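Local coordinates for 3-oxo-tetronate kinase (Haemophilus influenzae, PDB 1YZY), which catalyses the ATP-dependent phosphorylation of 3-oxo-tetronate to 3-oxo-tetronate 4-phosphate, as a member of the four-carbon acid sugar kinase family, at residues T34-S39 against K70-T75; N151-M156 against G162-V167; K174-V179 against A208-D213; R267-H272 against F404-Q409. All blocks are in the same frame, centred on the assembly; numbering follows the deposited sequence.

Contact 1. Residues T34-S39 against K70-T75; sequences TQSLNS and KENGCT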
loop_
_atom_site.group_PDB
_atom_site.type_symbol
_atom_site.label_atom_id
_atom_site.label_comp_id
_atom_site.label_asym_id
_atom_site.label_seq_id
_atom_site.Cartn_x
_atom_site.Cartn_y
_atom_site.Cartn_z
ATOM N N THR A 34 -2.409 18.600 3.670
ATOM C CA THR A 34 -2.802 19.967 4.022
ATOM C C THR A 34 -2.453 20.964 2.913
ATOM O O THR A 34 -2.872 22.122 2.954
ATOM C CB THR A 34 -2.186 20.429 5.369
ATOM O OG1 THR A 34 -0.760 20.270 5.345
ATOM C CG2 THR A 34 -2.768 19.619 6.523
ATOM N N GLN A 35 -1.702 20.494 1.919
ATOM C CA GLN A 35 -1.301 21.305 0.768
ATOM C C GLN A 35 -1.733 20.613 -0.536
ATOM O O GLN A 35 -1.690 19.385 -0.647
ATOM C CB GLN A 35 0.224 21.516 0.746
ATOM C CG GLN A 35 0.796 22.353 1.895
ATOM C CD GLN A 35 0.361 23.815 1.855
ATOM O OE1 GLN A 35 0.000 24.396 2.881
ATOM N NE2 GLN A 35 0.422 24.424 0.671
ATOM N N SER A 36 -2.102 21.419 -1.525
ATOM C CA SER A 36 -2.536 20.928 -2.828
ATOM C C SER A 36 -1.458 20.106 -3.537
ATOM O O SER A 36 -0.265 20.238 -3.243
ATOM C CB SER A 36 -2.924 22.108 -3.721
ATOM O OG SER A 36 -3.885 22.948 -3.098
ATOM N N LEU A 37 -1.890 19.253 -4.466
ATOM C CA LEU A 37 -0.981 18.423 -5.248
ATOM C C LEU A 37 -0.687 19.165 -6.543
ATOM O O LEU A 37 -1.541 19.258 -7.424
ATOM C CB LEU A 37 -1.607 17.065 -5.560
ATOM C CG LEU A 37 -0.660 16.060 -6.216
ATOM C CD1 LEU A 37 0.512 15.801 -5.301
ATOM C CD2 LEU A 37 -1.387 14.768 -6.505
ATOM N N ASN A 38 0.525 19.701 -6.641
ATOM C CA ASN A 38 0.951 20.467 -7.810
ATOM C C ASN A 38 1.255 19.557 -9.004
ATOM O O ASN A 38 1.713 20.018 -10.050
ATOM C CB ASN A 38 2.184 21.315 -7.451
ATOM C CG ASN A 38 2.375 22.516 -8.379
ATOM O OD1 ASN A 38 1.414 23.219 -8.717
ATOM N ND2 ASN A 38 3.628 22.780 -8.757
ATOM N N SER A 39 0.975 18.268 -8.854
ATOM C CA SER A 39 1.236 17.306 -9.918
ATOM C C SER A 39 -0.045 16.745 -10.550
ATOM O O SER A 39 -1.064 16.567 -9.869
ATOM C CB SER A 39 2.100 16.170 -9.376
ATOM O OG SER A 39 2.898 15.623 -10.403
ATOM N N LYS A 70 -11.229 15.568 -4.217
ATOM C CA LYS A 70 -12.147 16.347 -5.041
ATOM C C LYS A 70 -11.510 17.679 -5.439
ATOM O O LYS A 70 -11.549 18.072 -6.609
ATOM C CB LYS A 70 -13.448 16.620 -4.272
ATOM C CG LYS A 70 -14.494 17.381 -5.074
ATOM C CD LYS A 70 -15.577 17.960 -4.181
ATOM C CE LYS A 70 -16.760 18.481 -4.990
ATOM N NZ LYS A 70 -16.361 19.458 -6.032
ATOM N N GLU A 71 -10.981 18.399 -4.449
ATOM C CA GLU A 71 -10.340 19.687 -4.693
ATOM C C GLU A 71 -9.146 19.540 -5.622
ATOM O O GLU A 71 -8.787 20.482 -6.336
ATOM C CB GLU A 71 -9.881 20.334 -3.381
ATOM C CG GLU A 71 -11.011 20.881 -2.508
ATOM C CD GLU A 71 -10.524 21.484 -1.191
ATOM O OE1 GLU A 71 -11.123 22.482 -0.738
ATOM O OE2 GLU A 71 -9.556 20.954 -0.600
ATOM N N ASN A 72 -8.543 18.358 -5.627
ATOM C CA ASN A 72 -7.385 18.116 -6.469
ATOM C C ASN A 72 -7.616 17.394 -7.798
ATOM O O ASN A 72 -6.721 16.719 -8.312
ATOM C CB ASN A 72 -6.255 17.491 -5.650
ATOM C CG ASN A 72 -5.490 18.541 -4.843
ATOM O OD1 ASN A 72 -4.574 19.184 -5.357
ATOM N ND2 ASN A 72 -5.907 18.760 -3.599
ATOM N N GLY A 73 -8.809 17.570 -8.363
ATOM C CA GLY A 73 -9.131 16.986 -9.657
ATOM C C GLY A 73 -9.765 15.628 -9.712
ATOM O O GLY A 73 -10.222 15.285 -10.801
ATOM N N CYS A 74 -9.874 14.820 -8.655
ATOM C CA CYS A 74 -10.567 13.551 -8.825
ATOM C C CYS A 74 -12.067 13.601 -9.127
ATOM O O CYS A 74 -12.807 14.355 -8.485
ATOM C CB CYS A 74 -10.307 12.749 -7.553
ATOM S SG CYS A 74 -8.558 12.363 -7.245
ATOM N N THR A 75 -12.511 12.813 -10.108
ATOM C CA THR A 75 -13.928 12.784 -10.473
ATOM C C THR A 75 -14.608 11.449 -10.184
ATOM O O THR A 75 -15.840 11.355 -10.204
ATOM C CB THR A 75 -14.185 13.210 -11.956
ATOM O OG1 THR A 75 -13.534 12.312 -12.867
ATOM C CG2 THR A 75 -13.681 14.621 -12.195
HETATM O O HOH W 1 -6.271 20.966 -1.901
#

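Contact 2. Residues N151-M156 against G162-V167; sequences NLMRLM and GKTGLV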
loop_
_atom_site.group_PDB
_atom_site.type_symbol
_atom_site.label_atom_id
_atom_site.label_comp_id
_atom_site.label_asym_id
_atom_site.label_seq_id
_atom_site.Cartn_x
_atom_site.Cartn_y
_atom_site.Cartn_z
ATOM N N ASN A 151 -21.308 -14.658 4.223
ATOM C CA ASN A 151 -22.262 -13.975 3.345
ATOM C C ASN A 151 -22.105 -12.450 3.416
ATOM O O ASN A 151 -22.455 -11.822 4.419
ATOM C CB ASN A 151 -23.693 -14.396 3.726
ATOM C CG ASN A 151 -24.738 -13.938 2.728
ATOM O OD1 ASN A 151 -25.202 -12.809 2.761
ATOM N ND2 ASN A 151 -25.149 -14.841 1.858
ATOM N N LEU A 152 -21.615 -11.867 2.324
ATOM C CA LEU A 152 -21.369 -10.435 2.226
ATOM C C LEU A 152 -22.569 -9.518 2.360
ATOM O O LEU A 152 -22.438 -8.408 2.882
ATOM C CB LEU A 152 -20.590 -10.110 0.941
ATOM C CG LEU A 152 -19.154 -10.646 0.893
ATOM C CD1 LEU A 152 -18.605 -10.636 -0.534
ATOM C CD2 LEU A 152 -18.277 -9.811 1.817
ATOM N N MET A 153 -23.709 -9.919 1.802
ATOM C CA MET A 153 -24.917 -9.102 1.909
ATOM C C MET A 153 -25.326 -9.010 3.382
ATOM O O MET A 153 -25.846 -7.991 3.818
ATOM C CB MET A 153 -26.075 -9.688 1.096
ATOM C CG MET A 153 -25.907 -9.640 -0.411
ATOM S SD MET A 153 -24.759 -10.870 -1.018
ATOM C CE MET A 153 -25.636 -12.375 -0.677
ATOM N N ARG A 154 -25.119 -10.097 4.123
ATOM C CA ARG A 154 -25.454 -10.145 5.545
ATOM C C ARG A 154 -24.465 -9.324 6.367
ATOM O O ARG A 154 -24.855 -8.654 7.329
ATOM C CB ARG A 154 -25.501 -11.594 6.065
ATOM C CG ARG A 154 -26.741 -12.378 5.620
ATOM C CD ARG A 154 -27.030 -13.573 6.516
ATOM N NE ARG A 154 -25.943 -14.557 6.574
ATOM C CZ ARG A 154 -25.963 -15.749 5.980
ATOM N NH1 ARG A 154 -27.008 -16.133 5.252
ATOM N NH2 ARG A 154 -24.960 -16.588 6.164
ATOM N N LEU A 155 -23.188 -9.416 6.004
ATOM C CA LEU A 155 -22.133 -8.671 6.683
ATOM C C LEU A 155 -22.343 -7.179 6.489
ATOM O O LEU A 155 -22.231 -6.403 7.438
ATOM C CB LEU A 155 -20.760 -9.058 6.136
ATOM C CG LEU A 155 -20.264 -10.448 6.482
ATOM C CD1 LEU A 155 -19.001 -10.731 5.700
ATOM C CD2 LEU A 155 -20.041 -10.571 7.988
ATOM N N MET A 156 -22.630 -6.772 5.259
ATOM C CA MET A 156 -22.842 -5.363 4.987
ATOM C C MET A 156 -24.122 -4.831 5.631
ATOM O O MET A 156 -24.143 -3.708 6.146
ATOM C CB MET A 156 -22.857 -5.098 3.479
ATOM C CG MET A 156 -23.036 -3.616 3.115
ATOM S SD MET A 156 -21.686 -2.518 3.593
ATOM C CE MET A 156 -22.259 -0.980 2.867
ATOM N N GLY A 162 -28.587 1.026 4.623
ATOM C CA GLY A 162 -29.418 0.526 3.538
ATOM C C GLY A 162 -29.382 -0.987 3.394
ATOM O O GLY A 162 -28.886 -1.694 4.285
ATOM N N LYS A 163 -29.928 -1.483 2.280
ATOM C CA LYS A 163 -29.977 -2.925 1.995
ATOM C C LYS A 163 -29.058 -3.363 0.851
ATOM O O LYS A 163 -28.970 -2.695 -0.183
ATOM C CB LYS A 163 -31.419 -3.369 1.729
ATOM C CG LYS A 163 -32.316 -3.245 2.958
ATOM C CD LYS A 163 -31.797 -4.111 4.093
ATOM C CE LYS A 163 -32.615 -3.920 5.349
ATOM N NZ LYS A 163 -32.061 -4.751 6.449
ATOM N N THR A 164 -28.419 -4.512 1.039
ATOM C CA THR A 164 -27.466 -5.063 0.081
ATOM C C THR A 164 -28.013 -6.170 -0.840
ATOM O O THR A 164 -28.577 -7.165 -0.370
ATOM C CB THR A 164 -26.224 -5.604 0.835
ATOM O OG1 THR A 164 -25.854 -4.679 1.867
ATOM C CG2 THR A 164 -25.050 -5.782 -0.112
ATOM N N GLY A 165 -27.820 -5.990 -2.150
ATOM C CA GLY A 165 -28.274 -6.965 -3.133
ATOM C C GLY A 165 -27.156 -7.824 -3.697
ATOM O O GLY A 165 -26.042 -7.809 -3.176
ATOM N N LEU A 166 -27.459 -8.602 -4.735
ATOM C CA LEU A 166 -26.460 -9.470 -5.377
ATOM C C LEU A 166 -26.726 -9.605 -6.886
ATOM O O LEU A 166 -27.853 -9.678 -7.390
ATOM C CB LEU A 166 -26.472 -10.869 -4.756
ATOM C CG LEU A 166 -25.590 -11.914 -5.450
ATOM C CD1 LEU A 166 -24.136 -11.647 -5.145
ATOM C CD2 LEU A 166 -25.955 -13.311 -5.000
ATOM N N VAL A 167 -25.606 -9.588 -7.603
ATOM C CA VAL A 167 -25.438 -9.785 -9.039
ATOM C C VAL A 167 -24.792 -11.140 -9.153
ATOM O O VAL A 167 -23.562 -11.167 -9.102
ATOM C CB VAL A 167 -24.605 -8.717 -9.786
ATOM C CG1 VAL A 167 -24.615 -9.007 -11.305
ATOM C CG2 VAL A 167 -25.164 -7.305 -9.504
#

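Contact 3. Residues K174-V179 against A208-D213; sequences KGASRV and AEAVAD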
loop_
_atom_site.group_PDB
_atom_site.type_symbol
_atom_site.label_atom_id
_atom_site.label_comp_id
_atom_site.label_asym_id
_atom_site.label_seq_id
_atom_site.Cartn_x
_atom_site.Cartn_y
_atom_site.Cartn_z
ATOM N N LYS A 174 -22.541 -13.006 -18.420
ATOM C CA LYS A 174 -23.268 -12.574 -19.608
ATOM C C LYS A 174 -22.802 -11.210 -20.108
ATOM O O LYS A 174 -23.232 -10.755 -21.170
ATOM C CB LYS A 174 -24.775 -12.559 -19.355
ATOM C CG LYS A 174 -25.343 -13.933 -19.040
ATOM C CD LYS A 174 -26.855 -13.898 -18.966
ATOM C CE LYS A 174 -27.418 -15.292 -18.730
ATOM N NZ LYS A 174 -28.906 -15.309 -18.810
ATOM N N GLY A 175 -21.954 -10.537 -19.334
ATOM C CA GLY A 175 -21.452 -9.251 -19.783
ATOM C C GLY A 175 -21.773 -8.006 -18.984
ATOM O O GLY A 175 -22.563 -8.031 -18.049
ATOM N N ALA A 176 -21.132 -6.909 -19.378
ATOM C CA ALA A 176 -21.288 -5.608 -18.736
ATOM C C ALA A 176 -22.707 -5.088 -18.813
ATOM O O ALA A 176 -23.234 -4.613 -17.815
ATOM C CB ALA A 176 -20.329 -4.598 -19.358
ATOM N N SER A 177 -23.309 -5.157 -20.001
ATOM C CA SER A 177 -24.684 -4.694 -20.208
ATOM C C SER A 177 -25.693 -5.433 -19.328
ATOM O O SER A 177 -26.621 -4.830 -18.798
ATOM C CB SER A 177 -25.087 -4.832 -21.676
ATOM O OG SER A 177 -24.360 -3.923 -22.480
ATOM N N ARG A 178 -25.534 -6.744 -19.208
ATOM C CA ARG A 178 -26.429 -7.543 -18.381
ATOM C C ARG A 178 -26.267 -7.157 -16.910
ATOM O O ARG A 178 -27.225 -7.197 -16.141
ATOM C CB ARG A 178 -26.142 -9.040 -18.576
ATOM C CG ARG A 178 -26.897 -9.965 -17.626
ATOM C CD ARG A 178 -28.415 -9.783 -17.739
ATOM N NE ARG A 178 -29.138 -10.545 -16.719
ATOM C CZ ARG A 178 -30.366 -10.255 -16.294
ATOM N NH1 ARG A 178 -31.035 -9.225 -16.801
ATOM N NH2 ARG A 178 -30.896 -10.952 -15.302
ATOM N N VAL A 179 -25.034 -6.856 -16.517
ATOM C CA VAL A 179 -24.743 -6.460 -15.144
ATOM C C VAL A 179 -25.442 -5.144 -14.845
ATOM O O VAL A 179 -26.012 -4.976 -13.779
ATOM C CB VAL A 179 -23.218 -6.346 -14.900
ATOM C CG1 VAL A 179 -22.935 -5.774 -13.521
ATOM C CG2 VAL A 179 -22.583 -7.720 -15.016
ATOM N N ALA A 208 -15.610 -4.099 -13.972
ATOM C CA ALA A 208 -14.830 -2.890 -14.239
ATOM C C ALA A 208 -15.471 -2.063 -15.345
ATOM O O ALA A 208 -15.540 -0.831 -15.263
ATOM C CB ALA A 208 -13.410 -3.261 -14.630
ATOM N N GLU A 209 -15.913 -2.752 -16.389
ATOM C CA GLU A 209 -16.560 -2.122 -17.531
ATOM C C GLU A 209 -17.954 -1.626 -17.151
ATOM O O GLU A 209 -18.387 -0.558 -17.591
ATOM C CB GLU A 209 -16.649 -3.130 -18.679
ATOM C CG GLU A 209 -16.237 -2.571 -20.031
ATOM C CD GLU A 209 -17.420 -2.208 -20.899
ATOM O OE1 GLU A 209 -18.054 -3.136 -21.454
ATOM O OE2 GLU A 209 -17.710 -0.999 -21.034
ATOM N N ALA A 210 -18.654 -2.413 -16.339
ATOM C CA ALA A 210 -20.001 -2.066 -15.894
ATOM C C ALA A 210 -20.032 -0.808 -14.998
ATOM O O ALA A 210 -20.930 0.030 -15.121
ATOM C CB ALA A 210 -20.633 -3.266 -15.175
ATOM N N VAL A 211 -19.053 -0.689 -14.102
ATOM C CA VAL A 211 -18.964 0.450 -13.190
ATOM C C VAL A 211 -18.151 1.630 -13.737
ATOM O O VAL A 211 -17.708 2.490 -12.978
ATOM C CB VAL A 211 -18.366 0.028 -11.823
ATOM C CG1 VAL A 211 -19.264 -0.989 -11.139
ATOM C CG2 VAL A 211 -16.973 -0.529 -12.004
ATOM N N ALA A 212 -18.003 1.701 -15.052
ATOM C CA ALA A 212 -17.235 2.764 -15.695
ATOM C C ALA A 212 -17.743 4.189 -15.471
ATOM O O ALA A 212 -17.007 5.152 -15.690
ATOM C CB ALA A 212 -17.141 2.490 -17.178
ATOM N N ASP A 213 -19.015 4.335 -15.118
ATOM C CA ASP A 213 -19.584 5.660 -14.901
ATOM C C ASP A 213 -20.073 5.902 -13.481
ATOM O O ASP A 213 -20.717 6.922 -13.212
ATOM C CB ASP A 213 -20.713 5.933 -15.898
ATOM C CG ASP A 213 -20.208 6.088 -17.321
ATOM O OD1 ASP A 213 -19.313 6.933 -17.553
ATOM O OD2 ASP A 213 -20.703 5.362 -18.210
#

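Contact 4. Residues R267-H272 against F404-Q409; sequences REKAPH and FFEYAQ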
loop_
_atom_site.group_PDB
_atom_site.type_symbol
_atom_site.label_atom_id
_atom_site.label_comp_id
_atom_site.label_asym_id
_atom_site.label_seq_id
_atom_site.Cartn_x
_atom_site.Cartn_y
_atom_site.Cartn_z
ATOM N N ARG A 267 27.280 -7.052 0.391
ATOM C CA ARG A 267 28.557 -6.605 0.942
ATOM C C ARG A 267 29.707 -7.140 0.088
ATOM O O ARG A 267 30.862 -6.731 0.223
ATOM C CB ARG A 267 28.713 -7.084 2.382
ATOM C CG ARG A 267 28.849 -8.581 2.507
ATOM C CD ARG A 267 29.549 -8.951 3.791
ATOM N NE ARG A 267 28.772 -8.578 4.965
ATOM C CZ ARG A 267 29.202 -8.722 6.212
ATOM N NH1 ARG A 267 30.407 -9.223 6.447
ATOM N NH2 ARG A 267 28.416 -8.392 7.228
ATOM N N GLU A 268 29.374 -8.104 -0.756
ATOM C CA GLU A 268 30.314 -8.734 -1.666
ATOM C C GLU A 268 30.485 -7.843 -2.902
ATOM O O GLU A 268 31.531 -7.863 -3.553
ATOM C CB GLU A 268 29.744 -10.102 -2.065
ATOM C CG GLU A 268 30.512 -10.871 -3.123
ATOM C CD GLU A 268 29.670 -11.971 -3.762
ATOM O OE1 GLU A 268 28.998 -12.724 -3.023
ATOM O OE2 GLU A 268 29.671 -12.072 -5.007
ATOM N N LYS A 269 29.456 -7.055 -3.202
ATOM C CA LYS A 269 29.444 -6.175 -4.368
ATOM C C LYS A 269 29.750 -4.686 -4.146
ATOM O O LYS A 269 30.118 -3.990 -5.103
ATOM C CB LYS A 269 28.084 -6.276 -5.082
ATOM C CG LYS A 269 27.725 -7.645 -5.651
ATOM C CD LYS A 269 28.634 -8.029 -6.808
ATOM C CE LYS A 269 28.126 -9.270 -7.521
ATOM N NZ LYS A 269 27.982 -10.435 -6.608
ATOM N N ALA A 270 29.598 -4.184 -2.920
ATOM C CA ALA A 270 29.814 -2.752 -2.679
ATOM C C ALA A 270 30.382 -2.337 -1.312
ATOM O O ALA A 270 30.477 -3.149 -0.387
ATOM C CB ALA A 270 28.499 -2.000 -2.952
ATOM N N PRO A 271 30.791 -1.057 -1.178
ATOM C CA PRO A 271 31.341 -0.554 0.087
ATOM C C PRO A 271 30.322 -0.784 1.198
ATOM O O PRO A 271 29.159 -0.419 1.058
ATOM C CB PRO A 271 31.498 0.942 -0.186
ATOM C CG PRO A 271 31.764 0.990 -1.643
ATOM C CD PRO A 271 30.756 0.020 -2.185
ATOM N N HIS A 272 30.755 -1.369 2.301
ATOM C CA HIS A 272 29.841 -1.647 3.390
ATOM C C HIS A 272 30.435 -1.286 4.738
ATOM O O HIS A 272 31.587 -1.602 5.040
ATOM C CB HIS A 272 29.445 -3.120 3.367
ATOM C CG HIS A 272 30.610 -4.048 3.219
ATOM N ND1 HIS A 272 31.252 -4.243 2.015
ATOM C CD2 HIS A 272 31.257 -4.821 4.121
ATOM C CE1 HIS A 272 32.246 -5.097 2.183
ATOM N NE2 HIS A 272 32.272 -5.465 3.451
ATOM N N PHE A 404 18.475 -8.386 -4.099
ATOM C CA PHE A 404 17.698 -7.156 -4.072
ATOM C C PHE A 404 18.463 -5.829 -4.141
ATOM O O PHE A 404 18.146 -4.977 -4.975
ATOM C CB PHE A 404 16.757 -7.126 -2.869
ATOM C CG PHE A 404 16.036 -5.818 -2.714
ATOM C CD1 PHE A 404 15.019 -5.461 -3.597
ATOM C CD2 PHE A 404 16.433 -4.899 -1.744
ATOM C CE1 PHE A 404 14.414 -4.204 -3.523
ATOM C CE2 PHE A 404 15.833 -3.640 -1.664
ATOM C CZ PHE A 404 14.823 -3.292 -2.557
ATOM N N PHE A 405 19.436 -5.623 -3.257
ATOM C CA PHE A 405 20.160 -4.348 -3.262
ATOM C C PHE A 405 20.777 -3.924 -4.578
ATOM O O PHE A 405 20.535 -2.800 -5.025
ATOM C CB PHE A 405 21.178 -4.272 -2.129
ATOM C CG PHE A 405 20.550 -4.270 -0.772
ATOM C CD1 PHE A 405 19.475 -3.431 -0.499
ATOM C CD2 PHE A 405 20.989 -5.142 0.212
ATOM C CE1 PHE A 405 18.843 -3.463 0.733
ATOM C CE2 PHE A 405 20.367 -5.183 1.447
ATOM C CZ PHE A 405 19.287 -4.341 1.709
ATOM N N GLU A 406 21.560 -4.804 -5.201
ATOM C CA GLU A 406 22.173 -4.464 -6.487
ATOM C C GLU A 406 21.136 -4.390 -7.608
ATOM O O GLU A 406 21.231 -3.530 -8.492
ATOM C CB GLU A 406 23.304 -5.433 -6.850
ATOM C CG GLU A 406 22.907 -6.882 -7.031
ATOM C CD GLU A 406 24.052 -7.720 -7.591
ATOM O OE1 GLU A 406 24.481 -7.463 -8.742
ATOM O OE2 GLU A 406 24.533 -8.628 -6.873
ATOM N N TYR A 407 20.136 -5.271 -7.551
ATOM C CA TYR A 407 19.073 -5.293 -8.558
ATOM C C TYR A 407 18.301 -3.975 -8.603
ATOM O O TYR A 407 18.041 -3.440 -9.686
ATOM C CB TYR A 407 18.094 -6.447 -8.317
ATOM C CG TYR A 407 17.050 -6.546 -9.402
ATOM C CD1 TYR A 407 17.424 -6.763 -10.730
ATOM C CD2 TYR A 407 15.699 -6.352 -9.121
ATOM C CE1 TYR A 407 16.484 -6.777 -11.752
ATOM C CE2 TYR A 407 14.742 -6.366 -10.140
ATOM C CZ TYR A 407 15.144 -6.576 -11.457
ATOM O OH TYR A 407 14.220 -6.568 -12.481
ATOM N N ALA A 408 17.891 -3.494 -7.431
ATOM C CA ALA A 408 17.167 -2.236 -7.318
ATOM C C ALA A 408 17.898 -1.127 -8.078
ATOM O O ALA A 408 17.272 -0.246 -8.671
ATOM C CB ALA A 408 17.027 -1.860 -5.858
ATOM N N GLN A 409 19.229 -1.177 -8.043
ATOM C CA GLN A 409 20.070 -0.196 -8.722
ATOM C C GLN A 409 20.296 -0.533 -10.195
ATOM O O GLN A 409 20.351 0.356 -11.048
ATOM C CB GLN A 409 21.419 -0.102 -8.020
ATOM C CG GLN A 409 21.304 0.172 -6.547
ATOM C CD GLN A 409 22.646 0.314 -5.882
ATOM O OE1 GLN A 409 22.971 -0.428 -4.960
ATOM N NE2 GLN A 409 23.433 1.286 -6.340
#

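Contact 1. Residues T34-S39 against K70-T75
N72, just past the end of helix 55-71, reaches S36 and L37 in the loop between strands 26-30 and 43-47. The helix finishes in a Schellman motif: G73, with positive phi, is the C-prime residue, C74 N returns to L69 O, and G73 N lies 3.3 Å from K70 O. The direct polar link is one hydrogen bond, from L37 N to N72 OD1 at 2.8 Å. It is nearly straight at the hydrogen (166°), yet the N-H comes from above the amide carbonyl, 44° out of its plane. Van der Waals contact is slight: CB of S36 and CB of L37 each lie 3.7 Å from N72 OD1, so both touch the same oxygen that L37 N binds. The L37 side chain also packs against W68 of the helix and I44 of strand 43-47, and the loop lies at the surface of the sugar-binding domain, against the helix end. One water molecule links S36 OG and N72 ND2. With OG anti to the carbonyl carbon (chi1 -54°), the S36 hydroxyl is turned toward this water, though its bond is weak. The same water accepts from N72 ND2 at 2.8 Å, and N72 ND2 also makes a weak bond to W68 O.

Contact 2. Residues N151-M156 against G162-V167
M153 lays its side chain against the T164 and G165 carbonyls, while the flat guanidinium of R154, whose side chain leaves the helix on the side turned from the strand, carries N151 CB over one face, 3.4 Å above the plane and offset toward the rim. The N151 amide is a second flat group: its OD1 accepts from R154 N at 3.0 Å in the carbonyl plane, the capping bond of an N-cap that starts helix 152-159. This helix leads through a short turn into strand 164-167, an outer strand of a three-stranded parallel sheet, and runs back nearly antiparallel to it: the short axes make 159° and approach to 7.8 Å. M153 is the main bridge. With CG anti to the carbonyl carbon (chi1 -68°) and bends at chi2 and chi3, its chain folds down onto the strand backbone: M153 CG sits 3.3 Å from G165 O, and M153 SD lies 4.1 Å from L166 CB. One turn on, M156 crosses T164 at about a right angle and then heads off toward Y193 and I111, on strands 193-196 and 109-111 of the same sheet. The threonine's hydroxyl has its polar partner in D157, also on the helix, so a hydrogen bond and apolar packing meet at one residue. T164 CG2 approaches M153 CG to 4.0 Å, while T164 OG1 lies 3.3 Å from M156 CG.

Contact 3. Residues K174-V179 against A208-D213
A176 and A210 pack where the start of helix 176-188 meets the end of helix 202-210. Their CA atoms are 4.7 Å apart, a spacing that two alanines permit, and the methyls A176 CB and A210 CB stand 4.4 Å from each other. V179, one turn along, also meets A210. Its CG1 is anti to the backbone N (chi1 173°) and V179 CG1 lies 3.8 Å from A210 CB, so this methyl is touched by valine and alanine from the same helix face. F183, the next residue on that face, also packs on A210 and on V211, where the shorter helix leaves helical geometry. These helices belong to the alpha/beta sugar-binding domain, where helix 221-232 also meets this segment: A208 packs on Y226, V211 on M227, and E209 and A212 on R230.

Polar groups add contacts without bonding across. A176 O rests 3.9 Å from A210 CB. The E209 side chain, bent at chi2, lies alongside the A176 methyl and sets E209 OE1 3.4 Å from A176 CB. The negative carboxylate may be weakly favoured by the N-terminal end of helix 176-188, though E209 makes no bond to it. G175 occupies the N-cap position, its positive phi suiting glycine, and G175 O accepts from V179 N at 3.1 Å, the first bond of the helix.

Contact 4. Residues R267-H272 against F404-Q409
K269 and E406, whose CA atoms are 7.8 Å apart, face each other from a loop and a helix: residues 267-269 hold helical backbone angles without the regular bonds, whereas 404-409 is regular helix. Only these two side chains meet, and they cross obliquely. The lysine is bent at chi2 (-67°) and again at chi4, so its chain curls round one carboxylate oxygen: K269 CG approaches E406 OE2 to 3.6 Å and K269 CE comes to 3.7 Å. The ammonium group itself is farther off, with K269 NZ 3.9 Å from E406 OE2, a long salt bridge. E406 stretches out to this point with CG set between its backbone N and carbonyl carbon (chi1 62°). A closer partner of the lysine is its neighbour in sequence: K269 NZ to E268 OE2 is 2.8 Å, with the nitrogen above the carboxylate plane. The ammonium group thus lies between two acids whose OE2 atoms, of E268 and E406, are 6.5 Å apart, and probably screens their like charges; K265 adds a long, weak ion pair to E406.

Through its long leg, this network joins the loop after helix 257-266 to helix 404-410 in the nucleotide-binding half. The adjoining F405 packs on strands 248-252 and 349-353, while the loop leads from helix 257-266 into strand 272-274. Its turn is braced internally: H272 ND1 donates to A270 O at 2.8 Å in the imidazole plane, and R267 CB sits over the centre of one face of that ring.

Contacts 1, 2 and 3 belong to the sugar-binding part of the chain, contact 4 to the nucleotide-binding side. Contacts 2 and 3 touch: V167 CG1, on the strand of contact 2, packs 4.3 Å from V179 CG1 on the helix of contact 3, though their centres are 19 Å apart. Contact 1 does not touch contact 3, but nearest atoms are about 7 Å apart; from contact 2 it is separated by about 19 Å. Contact 4 lies on the opposite side of the chain's centre from contacts 2 and 3, its centre 50 and 47 Å from theirs. All four are away from the probable ATP site at S254, G354-T357 and G397.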